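Local coordinates for MaoC family protein (Mycobacterium tuberculosis H37Rv, PDB 3KHP) that probably hydrates or dehydrates acyl thioesters, interconverting (3R)-hydroxyacyl and enoyl forms, as a two-subunit member of the MaoC/hydratase 2 family, at residues L46-A54 with Q198-G206; R184-R195 with F266-R277. All blocks are in the same frame, centred on the assembly; numbering follows the deposited sequence. Where two conformers were deposited one is given.

Contact 1. Residues L46-A54 with Q198-G206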
loop_
_atom_site.group_PDB
_atom_site.type_symbol
_atom_site.label_atom_id
_atom_site.label_comp_id
_atom_site.label_asym_id
_atom_site.label_seq_id
_atom_site.Cartn_x
_atom_site.Cartn_y
_atom_site.Cartn_z
ATOM N N LEU A 46 -1.394 8.672 -1.995
ATOM C CA LEU A 46 -2.474 7.753 -2.267
ATOM C C LEU A 46 -2.256 6.443 -1.494
ATOM O O LEU A 46 -3.155 5.973 -0.795
ATOM C CB LEU A 46 -2.562 7.461 -3.780
ATOM C CG LEU A 46 -3.018 8.639 -4.667
ATOM C CD1 LEU A 46 -2.718 8.363 -6.112
ATOM C CD2 LEU A 46 -4.493 9.023 -4.430
ATOM N N LEU A 47 -1.060 5.867 -1.624
ATOM C CA LEU A 47 -0.752 4.608 -0.945
ATOM C C LEU A 47 -0.909 4.707 0.567
ATOM O O LEU A 47 -1.338 3.737 1.221
ATOM C CB LEU A 47 0.678 4.155 -1.288
ATOM C CG LEU A 47 1.093 2.798 -0.730
ATOM C CD1 LEU A 47 0.055 1.733 -0.997
ATOM C CD2 LEU A 47 2.463 2.361 -1.300
ATOM N N TYR A 48 -0.548 5.869 1.113
ATOM C CA TYR A 48 -0.639 6.119 2.562
ATOM C C TYR A 48 -2.108 6.134 2.931
ATOM O O TYR A 48 -2.506 5.494 3.899
ATOM C CB TYR A 48 0.028 7.458 2.946
ATOM C CG TYR A 48 -0.231 7.856 4.388
ATOM C CD1 TYR A 48 0.562 7.366 5.419
ATOM C CD2 TYR A 48 -1.252 8.709 4.722
ATOM C CE1 TYR A 48 0.290 7.657 6.743
ATOM C CE2 TYR A 48 -1.507 9.028 6.058
ATOM C CZ TYR A 48 -0.712 8.520 7.050
ATOM O OH TYR A 48 -0.932 8.846 8.353
ATOM N N ALA A 49 -2.904 6.909 2.198
ATOM C CA ALA A 49 -4.347 6.956 2.439
ATOM C C ALA A 49 -4.954 5.537 2.504
ATOM O O ALA A 49 -5.683 5.229 3.416
ATOM C CB ALA A 49 -5.069 7.786 1.345
ATOM N N ILE A 50 -4.686 4.691 1.516
ATOM C CA ILE A 50 -5.240 3.324 1.527
ATOM C C ILE A 50 -4.656 2.592 2.724
ATOM O O ILE A 50 -5.350 1.876 3.382
ATOM C CB ILE A 50 -4.922 2.576 0.232
ATOM C CG1 ILE A 50 -5.699 3.189 -0.942
ATOM C CG2 ILE A 50 -5.249 1.095 0.351
ATOM C CD1 ILE A 50 -5.034 2.886 -2.344
ATOM N N GLY A 51 -3.377 2.861 3.024
ATOM C CA GLY A 51 -2.707 2.333 4.196
ATOM C C GLY A 51 -3.457 2.566 5.486
ATOM O O GLY A 51 -3.507 1.680 6.330
ATOM N N VAL A 52 -4.049 3.749 5.648
ATOM C CA VAL A 52 -4.794 4.035 6.851
ATOM C C VAL A 52 -6.304 3.874 6.624
ATOM O O VAL A 52 -7.145 4.374 7.385
ATOM C CB VAL A 52 -4.408 5.404 7.442
ATOM C CG1 VAL A 52 -2.940 5.372 7.902
ATOM C CG2 VAL A 52 -4.678 6.577 6.454
ATOM N N GLY A 53 -6.623 3.123 5.576
ATOM C CA GLY A 53 -7.924 2.556 5.416
ATOM C C GLY A 53 -8.930 3.323 4.558
ATOM O O GLY A 53 -10.087 2.951 4.515
ATOM N N ALA A 54 -8.500 4.408 3.940
ATOM C CA ALA A 54 -9.311 5.162 3.011
ATOM C C ALA A 54 -9.587 4.278 1.805
ATOM O O ALA A 54 -8.669 3.600 1.318
ATOM C CB ALA A 54 -8.537 6.442 2.565
ATOM N N GLN A 198 -4.337 -5.172 6.620
ATOM C CA GLN A 198 -4.026 -3.758 6.483
ATOM C C GLN A 198 -2.553 -3.402 6.727
ATOM O O GLN A 198 -2.018 -2.533 6.077
ATOM C CB GLN A 198 -4.915 -2.903 7.364
ATOM C CG GLN A 198 -4.888 -1.452 6.958
ATOM C CD GLN A 198 -6.162 -0.713 7.341
ATOM O OE1 GLN A 198 -7.276 -1.281 7.335
ATOM N NE2 GLN A 198 -5.999 0.543 7.727
ATOM N N ALA A 199 -1.893 -4.072 7.647
ATOM C CA ALA A 199 -0.519 -3.761 7.927
ATOM C C ALA A 199 0.384 -4.009 6.711
ATOM O O ALA A 199 1.383 -3.311 6.515
ATOM C CB ALA A 199 -0.041 -4.529 9.161
ATOM N N LEU A 200 0.017 -5.003 5.894
ATOM C CA LEU A 200 0.752 -5.301 4.673
ATOM C C LEU A 200 0.735 -4.185 3.672
ATOM O O LEU A 200 1.700 -4.052 2.915
ATOM C CB LEU A 200 0.269 -6.598 3.991
ATOM C CG LEU A 200 0.290 -7.924 4.766
ATOM C CD1 LEU A 200 -0.235 -9.059 3.963
ATOM C CD2 LEU A 200 1.627 -8.261 5.335
ATOM N N ILE A 201 -0.321 -3.364 3.630
ATOM C CA ILE A 201 -0.269 -2.189 2.754
ATOM C C ILE A 201 0.338 -1.017 3.526
ATOM O O ILE A 201 1.075 -0.198 2.968
ATOM C CB ILE A 201 -1.597 -1.701 2.244
ATOM C CG1 ILE A 201 -2.738 -2.704 2.455
ATOM C CG2 ILE A 201 -1.449 -1.273 0.782
ATOM C CD1 ILE A 201 -2.510 -4.373 2.107
ATOM N N TYR A 202 -0.037 -0.883 4.787
ATOM C CA TYR A 202 0.448 0.262 5.558
ATOM C C TYR A 202 2.000 0.315 5.646
ATOM O O TYR A 202 2.602 1.413 5.597
ATOM C CB TYR A 202 -0.177 0.353 6.970
ATOM C CG TYR A 202 0.374 1.566 7.645
ATOM C CD1 TYR A 202 -0.136 2.834 7.358
ATOM C CD2 TYR A 202 1.477 1.483 8.468
ATOM C CE1 TYR A 202 0.390 3.944 7.920
ATOM C CE2 TYR A 202 2.022 2.603 9.031
ATOM C CZ TYR A 202 1.479 3.835 8.742
ATOM O OH TYR A 202 2.023 4.979 9.263
ATOM N N ARG A 203 2.630 -0.858 5.672
ATOM C CA ARG A 203 4.094 -0.981 5.763
ATOM C C ARG A 203 4.807 -0.498 4.512
ATOM O O ARG A 203 6.046 -0.293 4.525
ATOM C CB ARG A 203 4.502 -2.450 6.125
ATOM C CG ARG A 203 4.235 -3.522 5.089
ATOM C CD ARG A 203 4.304 -4.951 5.663
ATOM N NE ARG A 203 5.642 -5.257 6.151
ATOM C CZ ARG A 203 6.694 -5.532 5.371
ATOM N NH1 ARG A 203 6.579 -5.558 4.062
ATOM N NH2 ARG A 203 7.892 -5.748 5.919
ATOM N N LEU A 204 4.054 -0.314 3.423
ATOM C CA LEU A 204 4.649 0.171 2.207
ATOM C C LEU A 204 4.652 1.687 2.200
ATOM O O LEU A 204 5.065 2.295 1.238
ATOM C CB LEU A 204 3.950 -0.399 0.986
ATOM C CG LEU A 204 3.953 -1.928 0.914
ATOM C CD1 LEU A 204 3.316 -2.417 -0.409
ATOM C CD2 LEU A 204 5.379 -2.499 1.069
ATOM N N SER A 205 4.241 2.315 3.296
ATOM C CA SER A 205 4.610 3.715 3.494
ATOM C C SER A 205 5.950 3.835 4.275
ATOM O O SER A 205 6.354 4.947 4.614
ATOM C CB SER A 205 3.481 4.506 4.187
ATOM O OG SER A 205 2.336 4.592 3.343
ATOM N N GLY A 206 6.628 2.710 4.546
ATOM C CA GLY A 206 8.047 2.739 4.972
ATOM C C GLY A 206 8.426 1.880 6.163
ATOM O O GLY A 206 9.572 1.459 6.261
HETATM O O HOH W 1 0.601 2.574 3.051
HETATM O O HOH W 2 0.353 7.152 9.997
#
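Y202 overlaps V52, whose CG1 comes obliquely to the ring, 3.6 Å from CE1 of Y202. The same CE1 is 3.9 Å from CE1 of Y48. Both tyrosines have CG anti to the backbone N (chi1 171° for Y48, -179° for Y202), and this sends the two rings off side by side in one direction, until a single water bridges their hydroxyls, 2.7 Å from OH of Y48 and 2.8 Å from OH of Y202. OH of Y48 has a further hydrogen bond to T76. Between the two helices G51 brings the backbones together: its CA comes within 4.0 Å of CA of Y202, leaving no room there for a side chain. These are short helices from the two halves of a double hotdog fold, 42-51 from the hydratase 2 N-terminal half and 198-202 from the MaoC-like half; the axes of 46-51 and 198-202 run nearly antiparallel, at 159°. The first ends in a Schellman motif with G53 at its C-prime position. Where it ends, Q198 reaches across with an extended side chain and gives NE2 to the carbonyl O of G51 at 3.1 Å; the bond is bent, and the donor lies above the carbonyl plane. Its other amide atom, OE1, accepts from the backbone N of R195, so the amide is held at both ends. One turn before G51, L47 lays CD1 against CG2 of I201 at 3.8 Å, while its CD2 rests on CB of L204. A second water lies 2.7 Å from OG of S205 and within hydrogen-bonding distance of the carbonyl oxygens of L47 and I201. The second subunit adds to this part, its R43 packing on L47 and bonding to the carbonyl O of L204.

Contact 2. Residues R184-R195 with F266-R277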
loop_
_atom_site.group_PDB
_atom_site.type_symbol
_atom_site.label_atom_id
_atom_site.label_comp_id
_atom_site.label_asym_id
_atom_site.label_seq_id
_atom_site.Cartn_x
_atom_site.Cartn_y
_atom_site.Cartn_z
ATOM N N ARG A 184 -19.403 13.876 30.250
ATOM C CA ARG A 184 -20.645 13.639 29.505
ATOM C C ARG A 184 -20.381 12.635 28.394
ATOM O O ARG A 184 -19.247 12.168 28.212
ATOM C CB ARG A 184 -21.205 14.937 28.912
ATOM C CG ARG A 184 -20.315 15.589 27.885
ATOM C CD ARG A 184 -20.738 17.028 27.660
ATOM N NE ARG A 184 -19.707 17.803 26.971
ATOM C CZ ARG A 184 -19.479 17.730 25.667
ATOM N NH1 ARG A 184 -18.524 18.458 25.097
ATOM N NH2 ARG A 184 -20.200 16.911 24.926
ATOM N N HIS A 185 -21.433 12.298 27.659
ATOM C CA HIS A 185 -21.302 11.388 26.535
ATOM C C HIS A 185 -20.538 12.100 25.424
ATOM O O HIS A 185 -20.644 13.308 25.277
ATOM C CB HIS A 185 -22.670 10.942 26.010
ATOM C CG HIS A 185 -23.378 9.977 26.903
ATOM N ND1 HIS A 185 -24.743 9.775 26.844
ATOM C CD2 HIS A 185 -22.919 9.163 27.886
ATOM C CE1 HIS A 185 -25.087 8.866 27.738
ATOM N NE2 HIS A 185 -23.999 8.479 28.385
ATOM N N PRO A 186 -19.776 11.341 24.633
ATOM C CA PRO A 186 -19.111 11.962 23.490
ATOM C C PRO A 186 -20.107 12.624 22.523
ATOM O O PRO A 186 -21.214 12.157 22.349
ATOM C CB PRO A 186 -18.391 10.797 22.809
ATOM C CG PRO A 186 -18.908 9.553 23.438
ATOM C CD PRO A 186 -19.515 9.892 24.743
ATOM N N ASP A 187 -19.682 13.716 21.916
ATOM C CA ASP A 187 -20.454 14.379 20.897
ATOM C C ASP A 187 -20.557 13.517 19.630
ATOM O O ASP A 187 -21.519 13.627 18.875
ATOM C CB ASP A 187 -19.797 15.740 20.582
ATOM C CG ASP A 187 -19.802 16.683 21.788
ATOM O OD1 ASP A 187 -20.777 16.647 22.550
ATOM O OD2 ASP A 187 -18.841 17.452 21.988
ATOM N N ALA A 188 -19.573 12.658 19.392
ATOM C CA ALA A 188 -19.574 11.850 18.170
ATOM C C ALA A 188 -18.724 10.601 18.351
ATOM O O ALA A 188 -17.697 10.614 19.055
ATOM C CB ALA A 188 -19.099 12.677 16.978
ATOM N N ARG A 189 -19.225 9.509 17.788
ATOM C CA ARG A 189 -18.520 8.247 17.745
ATOM C C ARG A 189 -18.401 7.820 16.282
ATOM O O ARG A 189 -19.408 7.538 15.638
ATOM C CB ARG A 189 -19.261 7.192 18.562
ATOM C CG ARG A 189 -18.452 5.923 18.804
ATOM C CD ARG A 189 -19.257 4.869 19.560
ATOM N NE ARG A 189 -19.335 5.168 20.986
ATOM C CZ ARG A 189 -18.476 4.715 21.893
ATOM N NH1 ARG A 189 -17.457 3.925 21.528
ATOM N NH2 ARG A 189 -18.632 5.055 23.166
ATOM N N ILE A 190 -17.164 7.792 15.776
ATOM C CA ILE A 190 -16.890 7.417 14.406
ATOM C C ILE A 190 -16.161 6.088 14.392
ATOM O O ILE A 190 -15.024 6.006 14.817
ATOM C CB ILE A 190 -16.068 8.465 13.701
ATOM C CG1 ILE A 190 -16.614 9.848 14.015
ATOM C CG2 ILE A 190 -16.005 8.180 12.165
ATOM C CD1 ILE A 190 -18.039 10.051 13.599
ATOM N N ASP A 191 -16.859 5.047 13.947
ATOM C CA ASP A 191 -16.282 3.738 13.738
ATOM C C ASP A 191 -15.575 3.638 12.404
ATOM O O ASP A 191 -16.110 4.033 11.367
ATOM C CB ASP A 191 -17.358 2.667 13.795
ATOM C CG ASP A 191 -17.865 2.434 15.194
ATOM O OD1 ASP A 191 -17.251 2.962 16.127
ATOM O OD2 ASP A 191 -18.883 1.732 15.363
ATOM N N MET A 192 -14.363 3.098 12.428
ATOM C CA MET A 192 -13.617 2.853 11.213
ATOM C C MET A 192 -13.096 1.432 11.263
ATOM O O MET A 192 -12.351 1.048 12.160
ATOM C CB MET A 192 -12.464 3.827 11.090
ATOM C CG MET A 192 -12.846 5.266 10.892
ATOM S SD MET A 192 -13.364 5.614 9.224
ATOM C CE MET A 192 -13.412 7.421 9.285
ATOM N N PRO A 193 -13.511 0.619 10.317
ATOM C CA PRO A 193 -13.006 -0.747 10.358
ATOM C C PRO A 193 -11.595 -0.791 9.829
ATOM O O PRO A 193 -11.165 0.147 9.191
ATOM C CB PRO A 193 -13.964 -1.514 9.439
ATOM C CG PRO A 193 -14.594 -0.546 8.617
ATOM C CD PRO A 193 -14.622 0.773 9.359
ATOM N N THR A 194 -10.883 -1.878 10.117
ATOM C CA THR A 194 -9.593 -2.087 9.538
ATOM C C THR A 194 -9.586 -3.460 8.946
ATOM O O THR A 194 -10.407 -4.283 9.308
ATOM C CB THR A 194 -8.466 -1.954 10.572
ATOM O OG1 THR A 194 -8.527 -3.064 11.460
ATOM C CG2 THR A 194 -8.593 -0.672 11.338
ATOM N N ARG A 195 -8.664 -3.695 8.038
ATOM C CA ARG A 195 -8.571 -4.971 7.359
ATOM C C ARG A 195 -7.513 -5.854 7.992
ATOM O O ARG A 195 -6.494 -5.397 8.464
ATOM C CB ARG A 195 -8.209 -4.793 5.902
ATOM C CG ARG A 195 -9.362 -4.268 5.039
ATOM C CD ARG A 195 -8.882 -4.002 3.649
ATOM N NE ARG A 195 -9.891 -3.222 2.922
ATOM C CZ ARG A 195 -10.962 -3.730 2.310
ATOM N NH1 ARG A 195 -11.791 -2.905 1.712
ATOM N NH2 ARG A 195 -11.204 -5.043 2.297
ATOM N N PHE A 266 -5.027 -5.117 16.672
ATOM C CA PHE A 266 -4.741 -6.143 15.669
ATOM C C PHE A 266 -5.420 -5.802 14.360
ATOM O O PHE A 266 -6.527 -5.297 14.375
ATOM C CB PHE A 266 -5.150 -7.518 16.206
ATOM C CG PHE A 266 -4.413 -7.889 17.443
ATOM C CD1 PHE A 266 -3.183 -8.552 17.361
ATOM C CD2 PHE A 266 -4.911 -7.552 18.700
ATOM C CE1 PHE A 266 -2.482 -8.897 18.527
ATOM C CE2 PHE A 266 -4.204 -7.903 19.864
ATOM C CZ PHE A 266 -2.988 -8.572 19.763
ATOM N N PRO A 267 -4.758 -6.041 13.222
ATOM C CA PRO A 267 -5.464 -5.708 11.970
ATOM C C PRO A 267 -6.731 -6.550 11.854
ATOM O O PRO A 267 -6.728 -7.753 12.216
ATOM C CB PRO A 267 -4.470 -6.048 10.876
ATOM C CG PRO A 267 -3.162 -6.414 11.569
ATOM C CD PRO A 267 -3.441 -6.649 13.000
ATOM N N GLY A 268 -7.818 -5.887 11.459
ATOM C CA GLY A 268 -9.140 -6.505 11.378
ATOM C C GLY A 268 -10.077 -5.944 12.426
ATOM O O GLY A 268 -11.291 -6.035 12.294
ATOM N N GLU A 269 -9.520 -5.350 13.471
ATOM C CA GLU A 269 -10.354 -4.778 14.544
ATOM C C GLU A 269 -10.903 -3.430 14.116
ATOM O O GLU A 269 -10.311 -2.746 13.309
ATOM C CB GLU A 269 -9.571 -4.642 15.852
ATOM C CG GLU A 269 -9.206 -5.949 16.478
ATOM C CD GLU A 269 -8.574 -5.787 17.851
ATOM O OE1 GLU A 269 -7.583 -5.029 17.984
ATOM O OE2 GLU A 269 -9.075 -6.454 18.793
ATOM N N THR A 270 -12.049 -3.078 14.665
ATOM C CA THR A 270 -12.713 -1.847 14.327
ATOM C C THR A 270 -12.351 -0.822 15.330
ATOM O O THR A 270 -12.471 -1.048 16.522
ATOM C CB THR A 270 -14.239 -2.034 14.278
ATOM O OG1 THR A 270 -14.572 -2.866 13.159
ATOM C CG2 THR A 270 -14.956 -0.700 14.140
ATOM N N LEU A 271 -11.895 0.320 14.830
ATOM C CA LEU A 271 -11.480 1.416 15.655
ATOM C C LEU A 271 -12.600 2.481 15.818
ATOM O O LEU A 271 -12.978 3.165 14.836
ATOM C CB LEU A 271 -10.198 2.013 15.083
ATOM C CG LEU A 271 -8.994 1.076 15.088
ATOM C CD1 LEU A 271 -7.954 1.561 14.124
ATOM C CD2 LEU A 271 -8.403 0.895 16.476
ATOM N N SER A 272 -13.098 2.628 17.059
ATOM C CA SER A 272 -14.089 3.669 17.431
ATOM C C SER A 272 -13.468 4.908 18.012
ATOM O O SER A 272 -13.024 4.882 19.148
ATOM C CB SER A 272 -15.023 3.190 18.549
ATOM O OG SER A 272 -15.971 2.303 18.075
ATOM N N THR A 273 -13.523 6.009 17.285
ATOM C CA THR A 273 -12.993 7.256 17.760
ATOM C C THR A 273 -14.106 8.125 18.362
ATOM O O THR A 273 -15.014 8.558 17.666
ATOM C CB THR A 273 -12.285 7.955 16.665
ATOM O OG1 THR A 273 -11.257 7.094 16.211
ATOM C CG2 THR A 273 -11.653 9.215 17.163
ATOM N N VAL A 274 -14.017 8.332 19.668
ATOM C CA VAL A 274 -14.987 9.094 20.430
ATOM C C VAL A 274 -14.470 10.491 20.666
ATOM O O VAL A 274 -13.360 10.686 21.129
ATOM C CB VAL A 274 -15.345 8.424 21.789
ATOM C CG1 VAL A 274 -16.321 7.317 21.549
ATOM C CG2 VAL A 274 -14.106 7.913 22.535
ATOM N N ILE A 275 -15.293 11.463 20.322
ATOM C CA ILE A 275 -14.847 12.824 20.213
ATOM C C ILE A 275 -15.735 13.718 21.090
ATOM O O ILE A 275 -16.926 13.448 21.253
ATOM C CB ILE A 275 -14.920 13.284 18.757
ATOM C CG1 ILE A 275 -14.124 12.324 17.842
ATOM C CG2 ILE A 275 -14.423 14.721 18.625
ATOM C CD1 ILE A 275 -14.299 12.603 16.343
ATOM N N TRP A 276 -15.137 14.772 21.646
ATOM C CA TRP A 276 -15.845 15.763 22.442
ATOM C C TRP A 276 -15.399 17.106 21.964
ATOM O O TRP A 276 -14.194 17.412 22.064
ATOM C CB TRP A 276 -15.462 15.671 23.927
ATOM C CG TRP A 276 -15.965 14.494 24.663
ATOM C CD1 TRP A 276 -17.060 14.445 25.465
ATOM C CD2 TRP A 276 -15.383 13.193 24.705
ATOM N NE1 TRP A 276 -17.209 13.184 25.998
ATOM C CE2 TRP A 276 -16.189 12.398 25.541
ATOM C CE3 TRP A 276 -14.262 12.617 24.116
ATOM C CZ2 TRP A 276 -15.908 11.068 25.790
ATOM C CZ3 TRP A 276 -13.987 11.295 24.380
ATOM C CH2 TRP A 276 -14.798 10.539 25.203
ATOM N N ARG A 277 -16.334 17.909 21.447
ATOM C CA ARG A 277 -16.046 19.305 21.119
ATOM C C ARG A 277 -15.959 20.096 22.417
ATOM O O ARG A 277 -16.867 20.069 23.240
ATOM C CB ARG A 277 -17.125 19.897 20.203
ATOM C CG ARG A 277 -17.061 19.363 18.788
ATOM C CD ARG A 277 -18.208 19.870 17.948
ATOM N NE ARG A 277 -18.048 19.507 16.543
ATOM C CZ ARG A 277 -18.521 18.389 16.003
ATOM N NH1 ARG A 277 -19.192 17.512 16.744
ATOM N NH2 ARG A 277 -18.327 18.152 14.713
HETATM O O HOH W 3 -12.368 5.572 14.229
HETATM O O HOH W 4 -12.863 -3.844 11.339
#
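The indole of W276 carries P186 over one face, CA standing 3.6 Å from the centroid of the five-membered ring in a CH-pi contact. At its edge NE1 donates to the carbonyl O of R184 in the ring plane, with a nearly straight N-H...O of 170°. The guanidinium of R184 has CD1 of W276 over one face near the rim and the carboxylate of D187 at its edge in a salt bridge; ring and guanidinium planes stand 73° apart. D187 OD2 also takes the backbone N of R277 at 2.6 Å, on its anti lone pair, so one oxygen serves both segments. In the conformer given, and so with some doubt, the flat end of R189 is met over its centre by CG1 of V274, 3.4 Å from CZ, its chain bent at chi3 (-78°).

D187 and A188 both face I275 as a classic beta bulge, and from there an antiparallel ladder runs through I190-T273 to M192-L271. Beyond the ladder T194 takes over: OG1 gives its proton to the carbonyl O of E269 at 2.6 Å, in the carbonyl plane, and accepts from N of G268 at 2.9 Å, which ties it to the type II turn F266-E269.

Strand 188-192 is the outermost strand at this end of the chain's sheet, with strand 282-289 bonded along the other edge of 271-279. The face bearing A188, M192 and I275 lies against helix 231-245, whose E245 forms a salt bridge with R277 in the conformer given.

The two contacts have centres about 19 Å apart; their segments adjoin in the sequence, and beyond that junction they do not touch. The chain leaves strand 188-192 of contact 2 and, after a short loop, enters helix 198-202 of contact 1. In chain order the segments alternate, 46-54, 184-195, 198-206, 266-277. Contact 1 joins the N-terminal and MaoC-like halves and lies near the second subunit, whereas contact 2 stays within the MaoC-like half, closing one margin of the antiparallel sheet. Helix 231-245 is common to both, packing on Y202 and Q198 in one and on M192 and I275 in the other. Its R240 serves both too, bonding to the carbonyl O of V52 and touching M192.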